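Local coordinates for DUF5618 domain-containing protein (Dyadobacter fermentans, PDB 3MFN) that is of unknown function but folds as a helical bundle and pairs with a second copy of itself, at residues 94-97 and 98-101; 104-107 and 108-111; 112-115 and 116-120; 146-149 and 150-154. One frame throughout, in Å; residues are numbered along the deposited sequence. Where two conformers were deposited one is given.

Contact 1: residues 94-97 and 98-101; sequences DVDW and YKSN
Trp97 meets two neighbours with its indole in the first turns of helix 95-103, Asn101 over a ring face and Tyr98 at a ring edge. Followed outward, Trp97 CB sits 3.2 Å from the backbone N of Tyr98, and CG lies anti to the residue's own N (chi1 -170°), which leans the ring forward along the helix, toward Asn101. The six-membered ring then turns its edge to the phenol: CE3 stands over the centre of the Tyr98 ring and CZ3 is 3.8 Å from Tyr98 CE1. With planes at 88° and centroids 5.2 Å apart, this is a T-shaped stack. Over the indole face comes the amide of Asn101, whose ND2 is 3.1 Å from Trp97 CE2. The same ND2 donates to Trp97 O (3.2 Å) from above the carbonyl plane, while Asn101 N reaches that oxygen from the opposite face. Asp94 is the N-cap, its OD1 accepting from Trp97 N at 3.1 Å. The phenol's far end is anchored by a hydrogen bond from its OH group to Asp82 OD1 of helix 63-85. With an alanine here, the Tyr98 face is likely to lose its edge partner and the Asn101 amide the ring beneath it. Chemically, polar grips on the backbone of one residue combine with aromatic contacts on its ring, so Trp97 is held through both.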
loop_
_atom_site.group_PDB
_atom_site.type_symbol
_atom_site.label_atom_id
_atom_site.label_comp_id
_atom_site.label_asym_id
_atom_site.label_seq_id
_atom_site.Cartn_x
_atom_site.Cartn_y
_atom_site.Cartn_z
ATOM N N ASP A 94 4.462 15.751 -12.853
ATOM C CA ASP A 94 4.461 15.119 -11.550
ATOM C C ASP A 94 3.150 14.384 -11.463
ATOM O O ASP A 94 2.423 14.317 -12.443
ATOM C CB ASP A 94 4.565 16.157 -10.425
ATOM C CG ASP A 94 3.444 17.172 -10.465
ATOM O OD1 ASP A 94 2.390 16.951 -11.118
ATOM O OD2 ASP A 94 3.659 18.239 -9.865
ATOM N N VAL A 95 2.847 13.862 -10.291
ATOM C CA VAL A 95 1.704 13.003 -10.124
ATOM C C VAL A 95 0.428 13.732 -10.470
ATOM O O VAL A 95 -0.456 13.123 -11.034
ATOM C CB VAL A 95 1.593 12.411 -8.710
ATOM C CG1 VAL A 95 1.266 13.508 -7.668
ATOM C CG2 VAL A 95 0.485 11.304 -8.695
ATOM N N ASP A 96 0.338 15.017 -10.151
ATOM C CA ASP A 96 -0.885 15.786 -10.438
ATOM C C ASP A 96 -1.159 15.920 -11.952
ATOM O O ASP A 96 -2.296 15.911 -12.362
ATOM C CB ASP A 96 -0.841 17.172 -9.745
ATOM C CG ASP A 96 -0.813 17.027 -8.222
ATOM O OD1 ASP A 96 -1.605 16.213 -7.698
ATOM O OD2 ASP A 96 0.027 17.669 -7.564
ATOM N N TRP A 97 -0.112 15.990 -12.771
ATOM C CA TRP A 97 -0.300 16.017 -14.191
ATOM C C TRP A 97 -0.947 14.720 -14.676
ATOM O O TRP A 97 -1.883 14.746 -15.490
ATOM C CB TRP A 97 1.014 16.279 -14.883
ATOM C CG TRP A 97 0.852 16.546 -16.291
ATOM C CD1 TRP A 97 0.461 17.752 -16.874
ATOM C CD2 TRP A 97 1.006 15.626 -17.350
ATOM N NE1 TRP A 97 0.385 17.614 -18.207
ATOM C CE2 TRP A 97 0.717 16.323 -18.543
ATOM C CE3 TRP A 97 1.347 14.266 -17.417
ATOM C CZ2 TRP A 97 0.804 15.730 -19.797
ATOM C CZ3 TRP A 97 1.400 13.670 -18.659
ATOM C CH2 TRP A 97 1.117 14.414 -19.841
ATOM N N TYR A 98 -0.525 13.578 -14.168
ATOM C CA TYR A 98 -1.124 12.301 -14.627
ATOM C C TYR A 98 -2.540 12.199 -14.125
ATOM O O TYR A 98 -3.441 11.804 -14.877
ATOM C CB TYR A 98 -0.297 11.074 -14.190
ATOM C CG TYR A 98 1.088 11.127 -14.789
ATOM C CD1 TYR A 98 1.301 10.676 -16.047
ATOM C CD2 TYR A 98 2.141 11.669 -14.114
ATOM C CE1 TYR A 98 2.532 10.730 -16.618
ATOM C CE2 TYR A 98 3.387 11.738 -14.685
ATOM C CZ TYR A 98 3.574 11.249 -15.927
ATOM O OH TYR A 98 4.804 11.304 -16.576
ATOM N N LYS A 99 -2.773 12.614 -12.893
ATOM C CA LYS A 99 -4.160 12.498 -12.328
ATOM C C LYS A 99 -5.190 13.383 -13.054
ATOM O O LYS A 99 -6.335 12.969 -13.339
ATOM C CB LYS A 99 -4.136 12.857 -10.844
ATOM C CG LYS A 99 -3.403 11.758 -9.972
ATOM C CD LYS A 99 -3.077 12.221 -8.526
ATOM C CE LYS A 99 -4.306 12.548 -7.704
ATOM N NZ LYS A 99 -4.041 13.303 -6.419
ATOM N N SER A 100 -4.813 14.619 -13.327
ATOM C CA SER A 100 -5.784 15.526 -13.939
ATOM C C SER A 100 -6.037 15.067 -15.393
ATOM O O SER A 100 -7.184 15.078 -15.839
ATOM C CB SER A 100 -5.336 16.986 -13.785
ATOM O OG SER A 100 -4.409 17.354 -14.775
ATOM N N ASN A 101 -5.008 14.531 -16.085
ATOM C CA ASN A 101 -5.226 13.933 -17.413
ATOM C C ASN A 101 -6.145 12.695 -17.362
ATOM O O ASN A 101 -6.996 12.502 -18.234
ATOM C CB ASN A 101 -3.901 13.627 -18.165
ATOM C CG ASN A 101 -3.389 14.812 -18.963
ATOM O OD1 ASN A 101 -4.056 15.279 -19.868
ATOM N ND2 ASN A 101 -2.238 15.309 -18.628
#

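Contact 2: residues 104-107 and 108-111; sequences QQDK and KILN
Asp106 has CG anti to its backbone N (chi1 174°), which carries the carboxylate forward over the first turn of helix 107-126, where OD2 meets Lys108 N and OD1 meets Ile109. CG1 of Ile109 is placed beside that residue's own N (chi1 -66°), and it comes within 3.3 Å of Asp106 OD1, the two side chains crossing at a slant. This is an N-cap: OD2 accepts from Lys108 N, but at 3.4 Å the bond is weak. The backbone closes the turn more firmly, Asp106 O accepting from Leu110 N at 3.1 Å and Lys107 O from Asn111 N at 2.9 Å, the latter nearly straight at 169°. A leucine replacing Asp106 would remove the capping acceptor and would probably leave Lys108 N without a side-chain mate at the helix start. The lysine ends serve the dimer: Lys107 NZ forms a salt bridge with Glu56 of the second subunit, and Lys108 NZ donates to the carbonyl of Asp57 of that subunit. Within its own chain, Ile109 packs on Ile144, Ile145 and Trp148 of helix 132-153 and on Leu102, while Leu110 leans on Lys99 and Ala103, so the turn joins helix 95-103 to helix 107-126 and faces helix 132-153.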
loop_
_atom_site.group_PDB
_atom_site.type_symbol
_atom_site.label_atom_id
_atom_site.label_comp_id
_atom_site.label_asym_id
_atom_site.label_seq_id
_atom_site.Cartn_x
_atom_site.Cartn_y
_atom_site.Cartn_z
ATOM N N GLN A 104 -10.092 13.486 -16.617
ATOM C CA GLN A 104 -10.887 13.904 -17.784
ATOM C C GLN A 104 -11.311 12.699 -18.636
ATOM O O GLN A 104 -12.150 12.818 -19.515
ATOM C CB GLN A 104 -10.110 14.928 -18.633
ATOM C CG GLN A 104 -8.885 14.349 -19.352
ATOM C CD GLN A 104 -7.861 15.392 -19.823
ATOM O OE1 GLN A 104 -8.090 16.610 -19.724
ATOM N NE2 GLN A 104 -6.723 14.905 -20.364
ATOM N N GLN A 105 -10.744 11.531 -18.347
ATOM C CA GLN A 105 -10.946 10.354 -19.168
ATOM C C GLN A 105 -11.814 9.264 -18.555
ATOM O O GLN A 105 -12.585 8.671 -19.295
ATOM C CB GLN A 105 -9.602 9.740 -19.551
ATOM C CG GLN A 105 -9.489 9.462 -21.037
ATOM C CD GLN A 105 -8.582 10.439 -21.755
ATOM O OE1 GLN A 105 -8.063 10.140 -22.839
ATOM N NE2 GLN A 105 -8.369 11.603 -21.157
ATOM N N ASP A 106 -11.715 8.982 -17.251
ATOM C CA ASP A 106 -12.341 7.763 -16.703
ATOM C C ASP A 106 -11.876 7.451 -15.284
ATOM O O ASP A 106 -10.675 7.295 -15.023
ATOM C CB ASP A 106 -12.077 6.542 -17.630
ATOM C CG ASP A 106 -12.583 5.222 -17.050
ATOM O OD1 ASP A 106 -12.085 4.154 -17.483
ATOM O OD2 ASP A 106 -13.491 5.250 -16.181
ATOM N N LYS A 107 -12.840 7.299 -14.381
ATOM C CA LYS A 107 -12.589 7.441 -12.949
ATOM C C LYS A 107 -12.028 6.148 -12.340
ATOM O O LYS A 107 -11.247 6.178 -11.367
ATOM C CB LYS A 107 -13.892 7.870 -12.272
ATOM C CG LYS A 107 -13.892 7.865 -10.737
ATOM C CD LYS A 107 -15.236 7.322 -10.172
ATOM C CE LYS A 107 -16.054 8.390 -9.478
ATOM N NZ LYS A 107 -17.243 7.751 -8.799
ATOM N N LYS A 108 -12.456 5.017 -12.901
ATOM C CA LYS A 108 -11.942 3.746 -12.480
ATOM C C LYS A 108 -10.448 3.751 -12.722
ATOM O O LYS A 108 -9.701 3.239 -11.909
ATOM C CB LYS A 108 -12.571 2.578 -13.237
ATOM C CG LYS A 108 -12.551 1.266 -12.388
ATOM C CD LYS A 108 -12.446 -0.045 -13.205
ATOM C CE LYS A 108 -12.660 -1.314 -12.326
ATOM N NZ LYS A 108 -11.639 -1.426 -11.198
ATOM N N ILE A 109 -10.028 4.348 -13.844
ATOM C CA ILE A 109 -8.647 4.287 -14.255
ATOM C C ILE A 109 -7.862 5.284 -13.429
ATOM O O ILE A 109 -6.723 5.010 -13.083
ATOM C CB ILE A 109 -8.457 4.435 -15.775
ATOM C CG1 ILE A 109 -9.078 3.216 -16.491
ATOM C CG2 ILE A 109 -6.979 4.390 -16.202
ATOM C CD1 ILE A 109 -8.263 1.898 -16.304
ATOM N N LEU A 110 -8.477 6.413 -13.095
ATOM C CA LEU A 110 -7.911 7.349 -12.133
ATOM C C LEU A 110 -7.591 6.653 -10.822
ATOM O O LEU A 110 -6.428 6.682 -10.375
ATOM C CB LEU A 110 -8.819 8.548 -11.877
ATOM C CG LEU A 110 -8.404 9.561 -10.784
ATOM C CD1 LEU A 110 -7.050 10.149 -11.085
ATOM C CD2 LEU A 110 -9.519 10.755 -10.596
ATOM N N ASN A 111 -8.581 5.999 -10.225
ATOM C CA ASN A 111 -8.385 5.357 -8.933
ATOM C C ASN A 111 -7.315 4.288 -9.047
ATOM O O ASN A 111 -6.492 4.160 -8.160
ATOM C CB ASN A 111 -9.676 4.727 -8.394
ATOM C CG ASN A 111 -10.698 5.758 -7.941
ATOM O OD1 ASN A 111 -10.360 6.874 -7.636
ATOM N ND2 ASN A 111 -11.948 5.371 -7.920
#

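Contact 3: residues 112-115 and 116-120; sequences TFVS and VYEQL
Val116 overlaps the backbone one turn earlier in the middle of helix 107-126, a long helix of this bundle: its CG2 lies 3.3 Å from Thr112 O and its CB equally close to Phe113 O. The contact is alpha-helical i to i+4 pairing, as the bonds of Val116 N to Thr112 O (172° at the hydrogen) and Tyr117 N to Phe113 O (2.8 Å) attest; a wider pi-type turn follows at 117-120. Glu118 CG, anti to the carbonyl carbon (chi1 -66°), lies 3.2 Å from Val114 O, which also accepts from Glu118 N at 2.7 Å. Tyr117 presents a ring edge to that same oxygen.

Phe113 and Tyr117 both pack against Val95 of helix 95-103 and Tyr74 of helix 63-85. Another side of the helix meets the second subunit, where Ser115 OG hydrogen-bonds to Asp131 of that chain and Gln119 OE1 accepts from NE2 of its Gln119 counterpart. Ser115 and Gln119 are thus matched across the dimer interface, whereas Glu118 lies near Asp127 of the second subunit, a pair of like charges. A water completes the link between Ser115 and Gln119, donating to Ser115 OG at 2.9 Å and accepting from Gln119 NE2 at 2.8 Å.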
loop_
_atom_site.group_PDB
_atom_site.type_symbol
_atom_site.label_atom_id
_atom_site.label_comp_id
_atom_site.label_asym_id
_atom_site.label_seq_id
_atom_site.Cartn_x
_atom_site.Cartn_y
_atom_site.Cartn_z
ATOM N N THR A 112 -7.337 3.527 -10.147
ATOM C CA THR A 112 -6.343 2.512 -10.392
ATOM C C THR A 112 -4.929 3.121 -10.404
ATOM O O THR A 112 -3.992 2.555 -9.802
ATOM C CB THR A 112 -6.637 1.726 -11.728
ATOM O OG1 THR A 112 -7.916 1.106 -11.643
ATOM C CG2 THR A 112 -5.574 0.654 -12.064
ATOM N N PHE A 113 -4.758 4.240 -11.112
ATOM C CA PHE A 113 -3.465 4.873 -11.166
ATOM C C PHE A 113 -3.041 5.381 -9.784
ATOM O O PHE A 113 -1.834 5.312 -9.431
ATOM C CB PHE A 113 -3.467 6.075 -12.186
ATOM C CG PHE A 113 -2.215 6.863 -12.157
ATOM C CD1 PHE A 113 -1.046 6.340 -12.711
ATOM C CD2 PHE A 113 -2.146 8.050 -11.496
ATOM C CE1 PHE A 113 0.105 7.034 -12.651
ATOM C CE2 PHE A 113 -0.973 8.743 -11.431
ATOM C CZ PHE A 113 0.149 8.240 -11.989
ATOM N N VAL A 114 -3.977 5.907 -9.001
ATOM C CA VAL A 114 -3.608 6.464 -7.678
ATOM C C VAL A 114 -3.038 5.332 -6.786
ATOM O O VAL A 114 -2.046 5.519 -6.020
ATOM C CB VAL A 114 -4.812 7.204 -6.999
ATOM C CG1 VAL A 114 -4.451 7.667 -5.520
ATOM C CG2 VAL A 114 -5.201 8.451 -7.828
ATOM N N SER A 115 -3.652 4.169 -6.903
ATOM C CA SER A 115 -3.229 3.002 -6.192
ATOM C C SER A 115 -1.845 2.566 -6.667
ATOM O O SER A 115 -0.988 2.282 -5.837
ATOM C CB SER A 115 -4.269 1.891 -6.351
ATOM O OG SER A 115 -4.106 0.900 -5.379
ATOM N N VAL A 116 -1.623 2.522 -7.992
ATOM C CA VAL A 116 -0.259 2.346 -8.504
ATOM C C VAL A 116 0.767 3.309 -7.910
ATOM O O VAL A 116 1.860 2.892 -7.464
ATOM C CB VAL A 116 -0.262 2.465 -10.001
ATOM C CG1 VAL A 116 1.164 2.546 -10.549
ATOM C CG2 VAL A 116 -1.019 1.314 -10.616
ATOM N N TYR A 117 0.420 4.599 -7.890
ATOM C CA TYR A 117 1.239 5.626 -7.291
ATOM C C TYR A 117 1.521 5.344 -5.830
ATOM O O TYR A 117 2.692 5.325 -5.408
ATOM C CB TYR A 117 0.604 6.977 -7.498
ATOM C CG TYR A 117 1.207 8.111 -6.694
ATOM C CD1 TYR A 117 2.340 8.789 -7.122
ATOM C CD2 TYR A 117 0.599 8.547 -5.553
ATOM C CE1 TYR A 117 2.853 9.845 -6.363
ATOM C CE2 TYR A 117 1.107 9.559 -4.808
ATOM C CZ TYR A 117 2.201 10.204 -5.210
ATOM O OH TYR A 117 2.625 11.192 -4.403
ATOM N N GLU A 118 0.477 4.983 -5.081
ATOM C CA GLU A 118 0.638 4.661 -3.671
ATOM C C GLU A 118 1.553 3.456 -3.481
ATOM O O GLU A 118 2.488 3.529 -2.694
ATOM C CB GLU A 118 -0.697 4.383 -2.978
ATOM C CG GLU A 118 -1.602 5.625 -2.900
ATOM C CD GLU A 118 -1.126 6.652 -1.955
ATOM O OE1 GLU A 118 -0.499 6.333 -0.933
ATOM O OE2 GLU A 118 -1.449 7.818 -2.189
ATOM N N GLN A 119 1.263 2.382 -4.192
ATOM C CA GLN A 119 1.925 1.130 -3.945
ATOM C C GLN A 119 3.303 1.028 -4.537
ATOM O O GLN A 119 4.205 0.435 -3.915
ATOM C CB GLN A 119 1.068 -0.049 -4.433
ATOM C CG GLN A 119 -0.302 -0.279 -3.676
ATOM C CD GLN A 119 -0.185 -0.217 -2.200
ATOM O OE1 GLN A 119 0.795 -0.685 -1.644
ATOM N NE2 GLN A 119 -1.163 0.437 -1.529
ATOM N N LEU A 120 3.462 1.509 -5.774
ATOM C CA LEU A 120 4.744 1.339 -6.455
ATOM C C LEU A 120 5.669 2.508 -6.232
ATOM O O LEU A 120 6.876 2.326 -6.000
ATOM C CB LEU A 120 4.565 1.074 -7.933
ATOM C CG LEU A 120 4.161 -0.273 -8.544
ATOM C CD1 LEU A 120 3.311 -1.214 -7.698
ATOM C CD2 LEU A 120 3.576 -0.087 -9.952
HETATM O O HOH W 1 -3.461 1.620 -2.612
#

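Contact 4: residues 146-149 and 150-154; sequences IDWV and ERRLA
The last turns of helix 132-153 hold this contact, where Trp148 receives an arginine on a face and another at its edge. In one of its two conformers, Arg152 supplies the face: its CG stands 3.9 Å from the centroid of the six-membered ring, 18° off the ring normal, a CH-pi contact. There the chain folds along the indole, NE lying near Trp148 CZ2 and the guanidinium roughly parallel to the ring plane, though it meets the ring obliquely. Arg151 takes the other approach. Its NH1 lies 3.5 Å from Trp148 CD1, near the indole plane, with guanidinium and ring 84° apart, and a face of that guanidinium rests over Trp148 CA. On another side of the helix Val149 and Leu153 run alongside each other, CG1 of Val149 meeting CD1 of Leu153 at 3.5 Å, a tight fit for two methyls. In the backbone, Leu153 N donates to Val149 O at 3.0 Å, almost straight. Asp147 OD1 and Glu150 OE1, 4.5 Å apart, bring like charges near one another and would probably disfavour each other mildly. The polar end of Arg152 is held in that conformer by Tyr84 OH, which accepts from NE, and more weakly by Gln105 OE1 at NH2. Tyr84 also meets the Trp148 ring, the planes nearly perpendicular. Val149 packs on Leu81 and Tyr84 of helix 63-85, Ile146 on Val35 and Ala38 of helix 34-52, and Trp148 on Gln105 and Asp106 of the loop before helix 107-126.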
loop_
_atom_site.group_PDB
_atom_site.type_symbol
_atom_site.label_atom_id
_atom_site.label_comp_id
_atom_site.label_asym_id
_atom_site.label_seq_id
_atom_site.Cartn_x
_atom_site.Cartn_y
_atom_site.Cartn_z
ATOM N N ILE A 146 -1.436 -0.041 -18.217
ATOM C CA ILE A 146 -0.734 -0.173 -19.501
ATOM C C ILE A 146 -1.698 -0.705 -20.565
ATOM O O ILE A 146 -1.673 -0.227 -21.694
ATOM C CB ILE A 146 0.509 -1.033 -19.393
ATOM C CG1 ILE A 146 1.525 -0.320 -18.498
ATOM C CG2 ILE A 146 1.020 -1.317 -20.822
ATOM C CD1 ILE A 146 2.695 -1.120 -17.965
ATOM N N ASP A 147 -2.561 -1.650 -20.208
ATOM C CA ASP A 147 -3.523 -2.187 -21.168
ATOM C C ASP A 147 -4.533 -1.126 -21.553
ATOM O O ASP A 147 -4.957 -1.062 -22.702
ATOM C CB ASP A 147 -4.303 -3.371 -20.598
ATOM C CG ASP A 147 -3.452 -4.606 -20.376
ATOM O OD1 ASP A 147 -2.255 -4.696 -20.808
ATOM O OD2 ASP A 147 -4.011 -5.525 -19.735
ATOM N N TRP A 148 -4.928 -0.287 -20.604
ATOM C CA TRP A 148 -5.859 0.795 -20.922
ATOM C C TRP A 148 -5.263 1.709 -22.015
ATOM O O TRP A 148 -5.933 2.055 -23.005
ATOM C CB TRP A 148 -6.173 1.589 -19.647
ATOM C CG TRP A 148 -7.055 2.757 -19.869
ATOM C CD1 TRP A 148 -8.419 2.759 -19.907
ATOM C CD2 TRP A 148 -6.651 4.123 -20.045
ATOM N NE1 TRP A 148 -8.889 4.048 -20.081
ATOM C CE2 TRP A 148 -7.826 4.898 -20.164
ATOM C CE3 TRP A 148 -5.409 4.780 -20.059
ATOM C CZ2 TRP A 148 -7.799 6.278 -20.367
ATOM C CZ3 TRP A 148 -5.386 6.170 -20.255
ATOM C CH2 TRP A 148 -6.582 6.897 -20.414
ATOM N N VAL A 149 -4.005 2.085 -21.849
ATOM C CA VAL A 149 -3.266 2.855 -22.862
ATOM C C VAL A 149 -3.235 2.148 -24.207
ATOM O O VAL A 149 -3.681 2.714 -25.215
ATOM C CB VAL A 149 -1.825 3.172 -22.397
ATOM C CG1 VAL A 149 -0.981 3.715 -23.532
ATOM C CG2 VAL A 149 -1.862 4.185 -21.199
ATOM N N GLU A 150 -2.754 0.900 -24.236
ATOM C CA GLU A 150 -2.704 0.130 -25.482
ATOM C C GLU A 150 -4.061 0.219 -26.186
ATOM O O GLU A 150 -4.159 0.527 -27.368
ATOM C CB GLU A 150 -2.372 -1.347 -25.213
ATOM C CG GLU A 150 -2.206 -2.169 -26.524
ATOM C CD GLU A 150 -1.973 -3.672 -26.327
ATOM O OE1 GLU A 150 -2.452 -4.215 -25.328
ATOM O OE2 GLU A 150 -1.345 -4.317 -27.218
ATOM N N ARG A 151 -5.094 -0.042 -25.407
ATOM C CA ARG A 151 -6.439 -0.159 -25.879
ATOM C C ARG A 151 -7.087 1.160 -26.300
ATOM O O ARG A 151 -8.029 1.121 -27.082
ATOM C CB ARG A 151 -7.241 -0.787 -24.764
ATOM C CG ARG A 151 -8.637 -1.154 -25.110
ATOM C CD ARG A 151 -9.196 -1.980 -23.964
ATOM N NE ARG A 151 -9.744 -1.103 -22.935
ATOM C CZ ARG A 151 -9.417 -1.098 -21.643
ATOM N NH1 ARG A 151 -10.043 -0.234 -20.845
ATOM N NH2 ARG A 151 -8.518 -1.946 -21.138
ATOM N N ARG A 152 -6.611 2.303 -25.792
ATOM C CA ARG A 152 -7.067 3.619 -26.253
ATOM C C ARG A 152 -6.376 3.984 -27.564
ATOM O O ARG A 152 -7.019 4.428 -28.520
ATOM C CB ARG A 152 -6.798 4.709 -25.205
ATOM C CG ARG A 152 -7.560 4.515 -23.891
ATOM C CD ARG A 152 -9.057 4.797 -24.027
ATOM N NE ARG A 152 -9.324 6.207 -23.817
ATOM C CZ ARG A 152 -10.527 6.759 -23.722
ATOM N NH1 ARG A 152 -11.644 6.041 -23.836
ATOM N NH2 ARG A 152 -10.599 8.060 -23.523
ATOM N N LEU A 153 -5.064 3.765 -27.608
ATOM C CA LEU A 153 -4.241 4.100 -28.773
ATOM C C LEU A 153 -4.627 3.361 -30.062
ATOM O O LEU A 153 -4.359 3.857 -31.162
ATOM C CB LEU A 153 -2.770 3.836 -28.479
ATOM C CG LEU A 153 -2.087 4.681 -27.393
ATOM C CD1 LEU A 153 -0.771 4.031 -26.978
ATOM C CD2 LEU A 153 -1.862 6.115 -27.864
ATOM N N ALA A 154 -5.245 2.186 -29.931
ATOM C CA ALA A 154 -5.714 1.437 -31.084
ATOM C C ALA A 154 -7.200 1.759 -31.398
ATOM O O ALA A 154 -7.822 1.064 -32.194
ATOM C CB ALA A 154 -5.497 -0.061 -30.863
#

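In the fold
Contact 3 is buried, its centre about 7 Å from the chain's; contacts 1 and 2 lie at the surface and contact 4 is partly buried, their centres about 14 to 15 Å out. Contacts 2 and 3 share helix 107-126, and both reach the second subunit, whereas contacts 1 and 4 touch no other chain of the assembly. Contacts 1 and 2 each involve an aspartate N-cap; contact 4 relies on arginines round an indole; contact 3 combines helical backbone bonds with a water and polar side chains facing the dimer partner. Packing joins them: Val95 CG2 lies 3.5 Å from Tyr117 CD1 (contacts 1 and 3), Ile109 CG1 equally close to Trp148 CD1 (contacts 2 and 4).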